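Local coordinates for AtGH3.15 acyl acid amido synthetase (Arabidopsis thaliana, PDB 6E1Q), which joins glutamine, and possibly cysteine, to the auxin precursor indole-3-butyric acid in an ATP-dependent reaction, and also conjugates the herbicide 4-(2,4-dichlorophenoxy)butanoate, at residues A[200-205]-A[228-233]; A[234-239]-A[247-252]; A[279-284]-A[487-492]. All coordinates share one frame; numbering follows the deposited sequence.

Interactions 1 and 2 share helix 220-243 and lie close, their centres about 9 Å apart; they meet directly where L203 CB packs 3.7 Å from L237 CD2. Interaction 3 sits further down the same flank, its centre about 19 Å from that of interaction 1 and about 25 Å from that of interaction 2. W283 carries it back to the helix: W283 CZ3 lies 3.5 Å from E231 CG, and its CZ2 lies 3.7 Å from W234 CD1. All three stand away from the ATP and acyl-acid binding sites. Interactions 1 and 2 stay inside the N-terminal domain, whereas interaction 3 reaches over to the C-terminal domain.

Interaction 1: A[200-205]-A[228-233]; sequences CQLLCG and KFLEDH
L202 meets F229 and L230 in a small, wholly apolar contact of about 140 Å², with no hydrogen bond across it. Both methyls of L202 are used. L202 CD1 reaches obliquely to the F229 ring, 3.6 Å from F229 CD1, and also lies 3.9 Å from L230 CG. L202 CD2 comes 4.0 Å from that same L230 CG, so the branch of one leucine sits against the branch point of the other. F229 has CG anti to its own backbone N (chi1 -163°), which turns the ring to the flank of L202. H233 CD2 lies over the centre of the F229 ring, 3.3 Å above its plane, a contact within helix 220-243 itself. M198 and Y199 of helix 194-207 also touch F229, and V226 touches L202.

Polar and covalent links lie beside this apolar patch. On helix 220-243, K228 NZ donates to the syn lone pair of D232 OD2 at 2.8 Å, a salt bridge spanning one helical turn. C200 is tied covalently through a disulfide to C255 of the helix 253-258, and Q201 OE1 accepts a weak bond from the backbone N of Y145, a residue lining the pocket for (2,4-dichlorophenoxy)acetic acid.

The arrangement is that of two helices packed by leucine and phenylalanine side chains, 194-207 against 220-243, joined through strand 212-217 in the N-terminal, ANL-clan adenylating domain.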
loop_
_atom_site.group_PDB
_atom_site.type_symbol
_atom_site.label_atom_id
_atom_site.label_comp_id
_atom_site.label_asym_id
_atom_site.label_seq_id
_atom_site.Cartn_x
_atom_site.Cartn_y
_atom_site.Cartn_z
ATOM N N CYS A 200 4.721 8.156 20.918
ATOM C CA CYS A 200 5.253 7.048 21.713
ATOM C C CYS A 200 6.004 6.051 20.845
ATOM O O CYS A 200 7.036 5.506 21.256
ATOM C CB CYS A 200 4.124 6.348 22.465
ATOM S SG CYS A 200 3.358 7.422 23.713
ATOM N N GLN A 201 5.481 5.790 19.648
ATOM C CA GLN A 201 6.122 4.857 18.731
ATOM C C GLN A 201 7.496 5.359 18.289
ATOM O O GLN A 201 8.444 4.575 18.174
ATOM C CB GLN A 201 5.170 4.637 17.552
ATOM C CG GLN A 201 5.756 4.498 16.185
ATOM C CD GLN A 201 4.762 3.824 15.242
ATOM O OE1 GLN A 201 4.512 2.625 15.340
ATOM N NE2 GLN A 201 4.151 4.613 14.360
ATOM N N LEU A 202 7.630 6.663 18.047
ATOM C CA LEU A 202 8.937 7.204 17.677
ATOM C C LEU A 202 9.879 7.239 18.884
ATOM O O LEU A 202 11.076 6.951 18.763
ATOM C CB LEU A 202 8.769 8.602 17.065
ATOM C CG LEU A 202 8.439 8.645 15.557
ATOM C CD1 LEU A 202 8.025 10.057 15.117
ATOM C CD2 LEU A 202 9.635 8.188 14.723
ATOM N N LEU A 203 9.360 7.588 20.061
ATOM C CA LEU A 203 10.199 7.551 21.256
ATOM C C LEU A 203 10.753 6.144 21.489
ATOM O O LEU A 203 11.959 5.972 21.702
ATOM C CB LEU A 203 9.402 8.048 22.462
ATOM C CG LEU A 203 10.087 7.993 23.828
ATOM C CD1 LEU A 203 11.311 8.856 23.777
ATOM C CD2 LEU A 203 9.126 8.547 24.850
ATOM N N CYS A 204 9.895 5.115 21.375
ATOM C CA CYS A 204 10.384 3.738 21.479
ATOM C C CYS A 204 11.386 3.395 20.376
ATOM O O CYS A 204 12.419 2.749 20.635
ATOM C CB CYS A 204 9.213 2.760 21.459
ATOM S SG CYS A 204 8.256 2.876 23.007
ATOM N N GLY A 205 11.093 3.790 19.138
ATOM C CA GLY A 205 12.009 3.477 18.056
ATOM C C GLY A 205 13.358 4.145 18.234
ATOM O O GLY A 205 14.400 3.560 17.918
ATOM N N LYS A 228 7.846 13.975 9.033
ATOM C CA LYS A 228 7.258 15.261 9.374
ATOM C C LYS A 228 7.066 15.394 10.883
ATOM O O LYS A 228 7.379 16.440 11.463
ATOM C CB LYS A 228 5.932 15.444 8.639
ATOM C CG LYS A 228 5.420 16.889 8.638
ATOM C CD LYS A 228 4.203 17.086 9.552
ATOM C CE LYS A 228 3.529 18.446 9.326
ATOM N NZ LYS A 228 4.108 19.556 10.147
ATOM N N PHE A 229 6.559 14.345 11.540
ATOM C CA PHE A 229 6.425 14.388 12.993
ATOM C C PHE A 229 7.787 14.573 13.668
ATOM O O PHE A 229 7.923 15.363 14.611
ATOM C CB PHE A 229 5.732 13.116 13.486
ATOM C CG PHE A 229 5.186 13.227 14.874
ATOM C CD1 PHE A 229 5.986 12.941 15.971
ATOM C CD2 PHE A 229 3.876 13.629 15.088
ATOM C CE1 PHE A 229 5.498 13.039 17.256
ATOM C CE2 PHE A 229 3.368 13.737 16.384
ATOM C CZ PHE A 229 4.181 13.435 17.467
ATOM N N LEU A 230 8.811 13.863 13.193
ATOM C CA LEU A 230 10.143 14.014 13.775
ATOM C C LEU A 230 10.654 15.441 13.638
ATOM O O LEU A 230 11.238 15.992 14.583
ATOM C CB LEU A 230 11.121 13.056 13.104
ATOM C CG LEU A 230 11.239 11.650 13.656
ATOM C CD1 LEU A 230 12.085 10.818 12.693
ATOM C CD2 LEU A 230 11.821 11.664 15.071
ATOM N N GLU A 231 10.470 16.045 12.455
ATOM C CA GLU A 231 10.912 17.418 12.243
ATOM C C GLU A 231 10.316 18.353 13.286
ATOM O O GLU A 231 10.987 19.281 13.751
ATOM C CB GLU A 231 10.534 17.900 10.832
ATOM C CG GLU A 231 11.394 17.333 9.712
ATOM C CD GLU A 231 10.826 17.630 8.313
ATOM O OE1 GLU A 231 9.615 17.909 8.194
ATOM O OE2 GLU A 231 11.587 17.568 7.330
ATOM N N ASP A 232 9.059 18.127 13.666
ATOM C CA ASP A 232 8.384 19.041 14.579
ATOM C C ASP A 232 8.705 18.766 16.039
ATOM O O ASP A 232 8.629 19.688 16.858
ATOM C CB ASP A 232 6.874 18.957 14.393
ATOM C CG ASP A 232 6.408 19.619 13.108
ATOM O OD1 ASP A 232 7.169 20.430 12.534
ATOM O OD2 ASP A 232 5.280 19.303 12.674
ATOM N N HIS A 233 9.044 17.523 16.397
ATOM C CA HIS A 233 9.040 17.128 17.803
ATOM C C HIS A 233 10.324 16.484 18.295
ATOM O O HIS A 233 10.381 16.085 19.465
ATOM C CB HIS A 233 7.861 16.181 18.079
ATOM C CG HIS A 233 6.534 16.783 17.725
ATOM N ND1 HIS A 233 6.004 17.863 18.405
ATOM C CD2 HIS A 233 5.647 16.483 16.746
ATOM C CE1 HIS A 233 4.842 18.191 17.871
ATOM N NE2 HIS A 233 4.601 17.371 16.860
#

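Interaction 2: A[234-239]-A[247-252]; sequences WPELCS and SDWITD
E236 on helix 220-243 faces S247, the first residue of a type I beta turn running to I250, with their CA atoms 8.0 Å apart. The turn is closed by I250 N bonding to S247 O at 3.2 Å, and it belongs to the loop that leads to helix 253-258, where D252 is the N-cap. One carboxylate oxygen does all the joining. With CG anti to the backbone N (chi1 -177°) and the chain extended beyond it, E236 reaches out to place OE1 between two donors. S247 OG gives its proton to the anti lone pair of E236 OE1 at 2.7 Å, while N240 ND2 of the same helix and, weakly, Y199 OH also bond to that hydroxyl. Y199 touches E236 as well and stacks edge-to-face with W249. Replacing E236 by an alanine is likely to leave the indole N-H and the S247 hydroxyl without their common acceptor, and the turn less firmly held to the helix. The second donor, W249 NE1, lies 2.8 Å from E236 OE1 with an N-H...O angle of 153°; the oxygen lies almost in the indole plane, whereas the nitrogen approaches from the syn side, 26° out of the carboxylate plane.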
loop_
_atom_site.group_PDB
_atom_site.type_symbol
_atom_site.label_atom_id
_atom_site.label_comp_id
_atom_site.label_asym_id
_atom_site.label_seq_id
_atom_site.Cartn_x
_atom_site.Cartn_y
_atom_site.Cartn_z
ATOM N N TRP A 234 11.351 16.377 17.457
ATOM C CA TRP A 234 12.571 15.716 17.903
ATOM C C TRP A 234 13.173 16.307 19.181
ATOM O O TRP A 234 13.649 15.516 20.011
ATOM C CB TRP A 234 13.597 15.671 16.762
ATOM C CG TRP A 234 14.214 16.966 16.315
ATOM C CD1 TRP A 234 13.853 17.710 15.220
ATOM C CD2 TRP A 234 15.338 17.649 16.909
ATOM N NE1 TRP A 234 14.658 18.823 15.114
ATOM C CE2 TRP A 234 15.582 18.806 16.131
ATOM C CE3 TRP A 234 16.160 17.391 18.022
ATOM C CZ2 TRP A 234 16.607 19.702 16.425
ATOM C CZ3 TRP A 234 17.178 18.293 18.326
ATOM C CH2 TRP A 234 17.394 19.436 17.525
ATOM N N PRO A 235 13.145 17.626 19.445
ATOM C CA PRO A 235 13.796 18.093 20.689
ATOM C C PRO A 235 13.089 17.602 21.926
ATOM O O PRO A 235 13.751 17.241 22.911
ATOM C CB PRO A 235 13.762 19.628 20.577
ATOM C CG PRO A 235 13.579 19.876 19.097
ATOM C CD PRO A 235 12.686 18.768 18.630
ATOM N N GLU A 236 11.756 17.562 21.898
ATOM C CA GLU A 236 11.030 17.046 23.051
ATOM C C GLU A 236 11.254 15.547 23.217
ATOM O O GLU A 236 11.444 15.064 24.341
ATOM C CB GLU A 236 9.545 17.347 22.914
ATOM C CG GLU A 236 8.751 16.905 24.110
ATOM C CD GLU A 236 7.278 17.231 23.986
ATOM O OE1 GLU A 236 6.533 16.914 24.933
ATOM O OE2 GLU A 236 6.862 17.798 22.948
ATOM N N LEU A 237 11.225 14.789 22.115
ATOM C CA LEU A 237 11.551 13.364 22.197
ATOM C C LEU A 237 12.912 13.145 22.849
ATOM O O LEU A 237 13.074 12.265 23.705
ATOM C CB LEU A 237 11.534 12.734 20.802
ATOM C CG LEU A 237 10.133 12.602 20.212
ATOM C CD1 LEU A 237 10.252 12.495 18.690
ATOM C CD2 LEU A 237 9.438 11.365 20.801
ATOM N N CYS A 238 13.912 13.921 22.423
ATOM C CA CYS A 238 15.253 13.752 22.964
ATOM C C CYS A 238 15.300 14.148 24.430
ATOM O O CYS A 238 15.995 13.513 25.233
ATOM C CB CYS A 238 16.242 14.567 22.144
ATOM S SG CYS A 238 16.483 13.871 20.499
ATOM N N SER A 239 14.549 15.186 24.794
ATOM C CA SER A 239 14.487 15.604 26.183
ATOM C C SER A 239 13.939 14.478 27.064
ATOM O O SER A 239 14.473 14.210 28.149
ATOM C CB SER A 239 13.647 16.883 26.281
ATOM O OG SER A 239 13.095 17.014 27.565
ATOM N N SER A 247 6.869 12.843 28.629
ATOM C CA SER A 247 6.158 14.123 28.710
ATOM C C SER A 247 4.748 13.911 29.254
ATOM O O SER A 247 4.065 12.945 28.899
ATOM C CB SER A 247 6.093 14.809 27.338
ATOM O OG SER A 247 7.378 15.180 26.853
ATOM N N ASP A 248 4.309 14.817 30.131
ATOM C CA ASP A 248 3.089 14.539 30.881
ATOM C C ASP A 248 1.807 14.772 30.081
ATOM O O ASP A 248 0.732 14.432 30.581
ATOM C CB ASP A 248 3.060 15.344 32.190
ATOM C CG ASP A 248 3.039 16.852 31.974
ATOM O OD1 ASP A 248 3.233 17.308 30.830
ATOM O OD2 ASP A 248 2.822 17.582 32.972
ATOM N N TRP A 249 1.880 15.310 28.860
ATOM C CA TRP A 249 0.685 15.401 28.022
ATOM C C TRP A 249 0.317 14.076 27.367
ATOM O O TRP A 249 -0.714 14.000 26.689
ATOM C CB TRP A 249 0.849 16.470 26.935
ATOM C CG TRP A 249 1.920 16.154 25.893
ATOM C CD1 TRP A 249 3.242 16.520 25.932
ATOM C CD2 TRP A 249 1.748 15.427 24.665
ATOM N NE1 TRP A 249 3.896 16.062 24.811
ATOM C CE2 TRP A 249 3.001 15.394 24.016
ATOM C CE3 TRP A 249 0.655 14.797 24.054
ATOM C CZ2 TRP A 249 3.192 14.750 22.796
ATOM C CZ3 TRP A 249 0.847 14.168 22.846
ATOM C CH2 TRP A 249 2.104 14.150 22.226
ATOM N N ILE A 250 1.125 13.037 27.522
ATOM C CA ILE A 250 0.739 11.708 27.067
ATOM C C ILE A 250 -0.083 11.087 28.188
ATOM O O ILE A 250 0.447 10.742 29.249
ATOM C CB ILE A 250 1.960 10.865 26.698
ATOM C CG1 ILE A 250 2.574 11.458 25.434
ATOM C CG2 ILE A 250 1.584 9.396 26.406
ATOM C CD1 ILE A 250 4.032 11.425 25.467
ATOM N N THR A 251 -1.396 11.009 27.971
ATOM C CA THR A 251 -2.339 10.471 28.942
ATOM C C THR A 251 -2.833 9.082 28.573
ATOM O O THR A 251 -3.467 8.426 29.404
ATOM C CB THR A 251 -3.545 11.406 29.077
ATOM O OG1 THR A 251 -4.056 11.705 27.769
ATOM C CG2 THR A 251 -3.137 12.704 29.753
ATOM N N ASP A 252 -2.566 8.632 27.351
ATOM C CA ASP A 252 -3.035 7.328 26.909
ATOM C C ASP A 252 -2.450 6.216 27.767
ATOM O O ASP A 252 -1.228 6.090 27.893
ATOM C CB ASP A 252 -2.657 7.099 25.453
ATOM C CG ASP A 252 -2.986 5.703 25.006
ATOM O OD1 ASP A 252 -4.147 5.462 24.613
ATOM O OD2 ASP A 252 -2.094 4.840 25.106
#

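Interaction 3: A[279-284]-A[487-492]; sequences SKTSWE and KVKDAK
Two surface loops, one from each of the N-terminal and C-terminal domains, meet here: T281 and E284, in the loop between helices 268-278 and 286-290, face K489 and K487, in the loop after strand 477-485. The contact is thin, about 170 Å², and every residue that touches across it is exposed. Its one hydrogen bond runs from a side chain to the main chain. K489 NZ donates to T281 O at 3.1 Å, and the ammonium nitrogen stands almost directly ahead of the carbonyl, with a C=O...N angle of 171°. CD of K489 already lies 3.6 Å from T281 O, and the bend at chi3 (132°) swings CE and then NZ in toward the same oxygen. The T281 methyl CG2 is a looser neighbour, 4.3 Å from K489 CD.

The carbonyl is presented by a well-braced loop. S282 OG accepts from E284 N at 3.2 Å and 162°, an ST turn, and W283 plugs the loop into the domain: its NE1 bonds to C278 O, while its ring touches I227 and L230 on helix 220-243. F314 of helix 309-316 touches S282, E284 and K487.

C-terminal domains of ANL enzymes rotate between half-reactions, so a single exposed bond of this kind is probably particular to the domain arrangement seen here.

E284 and K487 add a weaker attraction. A bound phosphate, probably from the crystallisation liquor, also lies near K487 NZ, at long range and weakly held. E284 extends fully, crossing the lysine obliquely, yet E284 OE2 stays 4.3 Å from K487 NZ, too far for a salt bridge, with K487 CE slightly nearer to E284 OE2 at 4.1 Å.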
loop_
_atom_site.group_PDB
_atom_site.type_symbol
_atom_site.label_atom_id
_atom_site.label_comp_id
_atom_site.label_asym_id
_atom_site.label_seq_id
_atom_site.Cartn_x
_atom_site.Cartn_y
_atom_site.Cartn_z
ATOM N N SER A 279 19.758 17.982 14.493
ATOM C CA SER A 279 20.021 19.413 14.419
ATOM C C SER A 279 20.730 19.836 13.138
ATOM O O SER A 279 20.881 21.040 12.912
ATOM C CB SER A 279 20.833 19.855 15.637
ATOM O OG SER A 279 22.083 19.206 15.649
ATOM N N LYS A 280 21.146 18.897 12.288
ATOM C CA LYS A 280 21.755 19.263 11.015
ATOM C C LYS A 280 20.727 19.904 10.078
ATOM O O LYS A 280 19.537 19.563 10.092
ATOM C CB LYS A 280 22.406 18.031 10.369
ATOM C CG LYS A 280 23.392 17.328 11.316
ATOM C CD LYS A 280 24.388 16.409 10.614
ATOM C CE LYS A 280 25.199 15.608 11.640
ATOM N NZ LYS A 280 25.596 14.255 11.146
ATOM N N THR A 281 21.204 20.851 9.262
ATOM C CA THR A 281 20.325 21.613 8.365
ATOM C C THR A 281 19.613 20.715 7.366
ATOM O O THR A 281 18.390 20.787 7.207
ATOM C CB THR A 281 21.123 22.667 7.596
ATOM O OG1 THR A 281 22.112 23.242 8.457
ATOM C CG2 THR A 281 20.190 23.734 7.075
ATOM N N SER A 282 20.366 19.902 6.646
ATOM C CA SER A 282 19.783 18.982 5.684
ATOM C C SER A 282 19.368 17.695 6.383
ATOM O O SER A 282 20.174 17.071 7.082
ATOM C CB SER A 282 20.780 18.672 4.570
ATOM O OG SER A 282 20.194 17.788 3.636
ATOM N N TRP A 283 18.123 17.283 6.174
ATOM C CA TRP A 283 17.668 15.992 6.655
ATOM C C TRP A 283 17.891 14.883 5.633
ATOM O O TRP A 283 17.274 13.811 5.744
ATOM C CB TRP A 283 16.201 16.080 7.084
ATOM C CG TRP A 283 16.112 16.537 8.520
ATOM C CD1 TRP A 283 16.879 17.496 9.116
ATOM C CD2 TRP A 283 15.253 16.020 9.542
ATOM N NE1 TRP A 283 16.540 17.618 10.440
ATOM C CE2 TRP A 283 15.542 16.725 10.727
ATOM C CE3 TRP A 283 14.257 15.046 9.566
ATOM C CZ2 TRP A 283 14.871 16.484 11.920
ATOM C CZ3 TRP A 283 13.597 14.804 10.760
ATOM C CH2 TRP A 283 13.907 15.517 11.917
ATOM N N GLU A 284 18.762 15.115 4.650
ATOM C CA GLU A 284 19.167 14.041 3.758
ATOM C C GLU A 284 19.732 12.893 4.581
ATOM O O GLU A 284 20.488 13.110 5.533
ATOM C CB GLU A 284 20.210 14.531 2.744
ATOM C CG GLU A 284 20.694 13.404 1.823
ATOM C CD GLU A 284 21.701 13.853 0.784
ATOM O OE1 GLU A 284 22.141 13.003 -0.016
ATOM O OE2 GLU A 284 22.047 15.048 0.754
ATOM N N LYS A 487 15.921 21.630 -2.076
ATOM C CA LYS A 487 16.915 21.496 -1.015
ATOM C C LYS A 487 17.265 22.821 -0.347
ATOM O O LYS A 487 17.774 22.820 0.781
ATOM C CB LYS A 487 18.193 20.847 -1.564
ATOM C CG LYS A 487 18.503 19.448 -1.020
ATOM C CD LYS A 487 19.886 18.955 -1.474
ATOM C CE LYS A 487 19.881 17.468 -1.809
ATOM N NZ LYS A 487 20.861 17.073 -2.859
ATOM N N VAL A 488 17.005 23.952 -0.996
ATOM C CA VAL A 488 17.348 25.244 -0.415
ATOM C C VAL A 488 16.298 25.604 0.641
ATOM O O VAL A 488 15.111 25.758 0.340
ATOM C CB VAL A 488 17.503 26.331 -1.495
ATOM C CG1 VAL A 488 18.416 25.829 -2.611
ATOM C CG2 VAL A 488 16.177 26.754 -2.112
ATOM N N LYS A 489 16.729 25.670 1.900
ATOM C CA LYS A 489 15.921 26.184 2.998
ATOM C C LYS A 489 16.263 27.634 3.317
ATOM O O LYS A 489 15.760 28.180 4.304
ATOM C CB LYS A 489 16.110 25.337 4.264
ATOM C CG LYS A 489 16.139 23.834 4.082
ATOM C CD LYS A 489 16.291 23.153 5.450
ATOM C CE LYS A 489 15.278 22.017 5.650
ATOM N NZ LYS A 489 15.356 21.407 7.011
ATOM N N ASP A 490 17.114 28.256 2.502
ATOM C CA ASP A 490 17.714 29.554 2.791
ATOM C C ASP A 490 16.928 30.721 2.206
ATOM O O ASP A 490 16.892 31.800 2.811
ATOM C CB ASP A 490 19.145 29.593 2.236
ATOM C CG ASP A 490 20.157 30.082 3.249
ATOM O OD1 ASP A 490 19.752 30.455 4.370
ATOM O OD2 ASP A 490 21.364 30.092 2.920
ATOM N N ALA A 491 16.317 30.533 1.037
ATOM C CA ALA A 491 15.593 31.588 0.340
ATOM C C ALA A 491 14.485 30.948 -0.488
ATOM O O ALA A 491 14.350 29.724 -0.536
ATOM C CB ALA A 491 16.536 32.419 -0.535
ATOM N N LYS A 492 13.702 31.792 -1.154
ATOM C CA LYS A 492 12.564 31.322 -1.935
ATOM C C LYS A 492 13.022 30.484 -3.125
ATOM O O LYS A 492 14.049 30.770 -3.748
ATOM C CB LYS A 492 11.740 32.512 -2.428
ATOM C CG LYS A 492 11.279 33.482 -1.329
ATOM C CD LYS A 492 10.075 32.968 -0.561
ATOM C CE LYS A 492 8.981 34.023 -0.530
ATOM N NZ LYS A 492 8.019 33.829 -1.660
#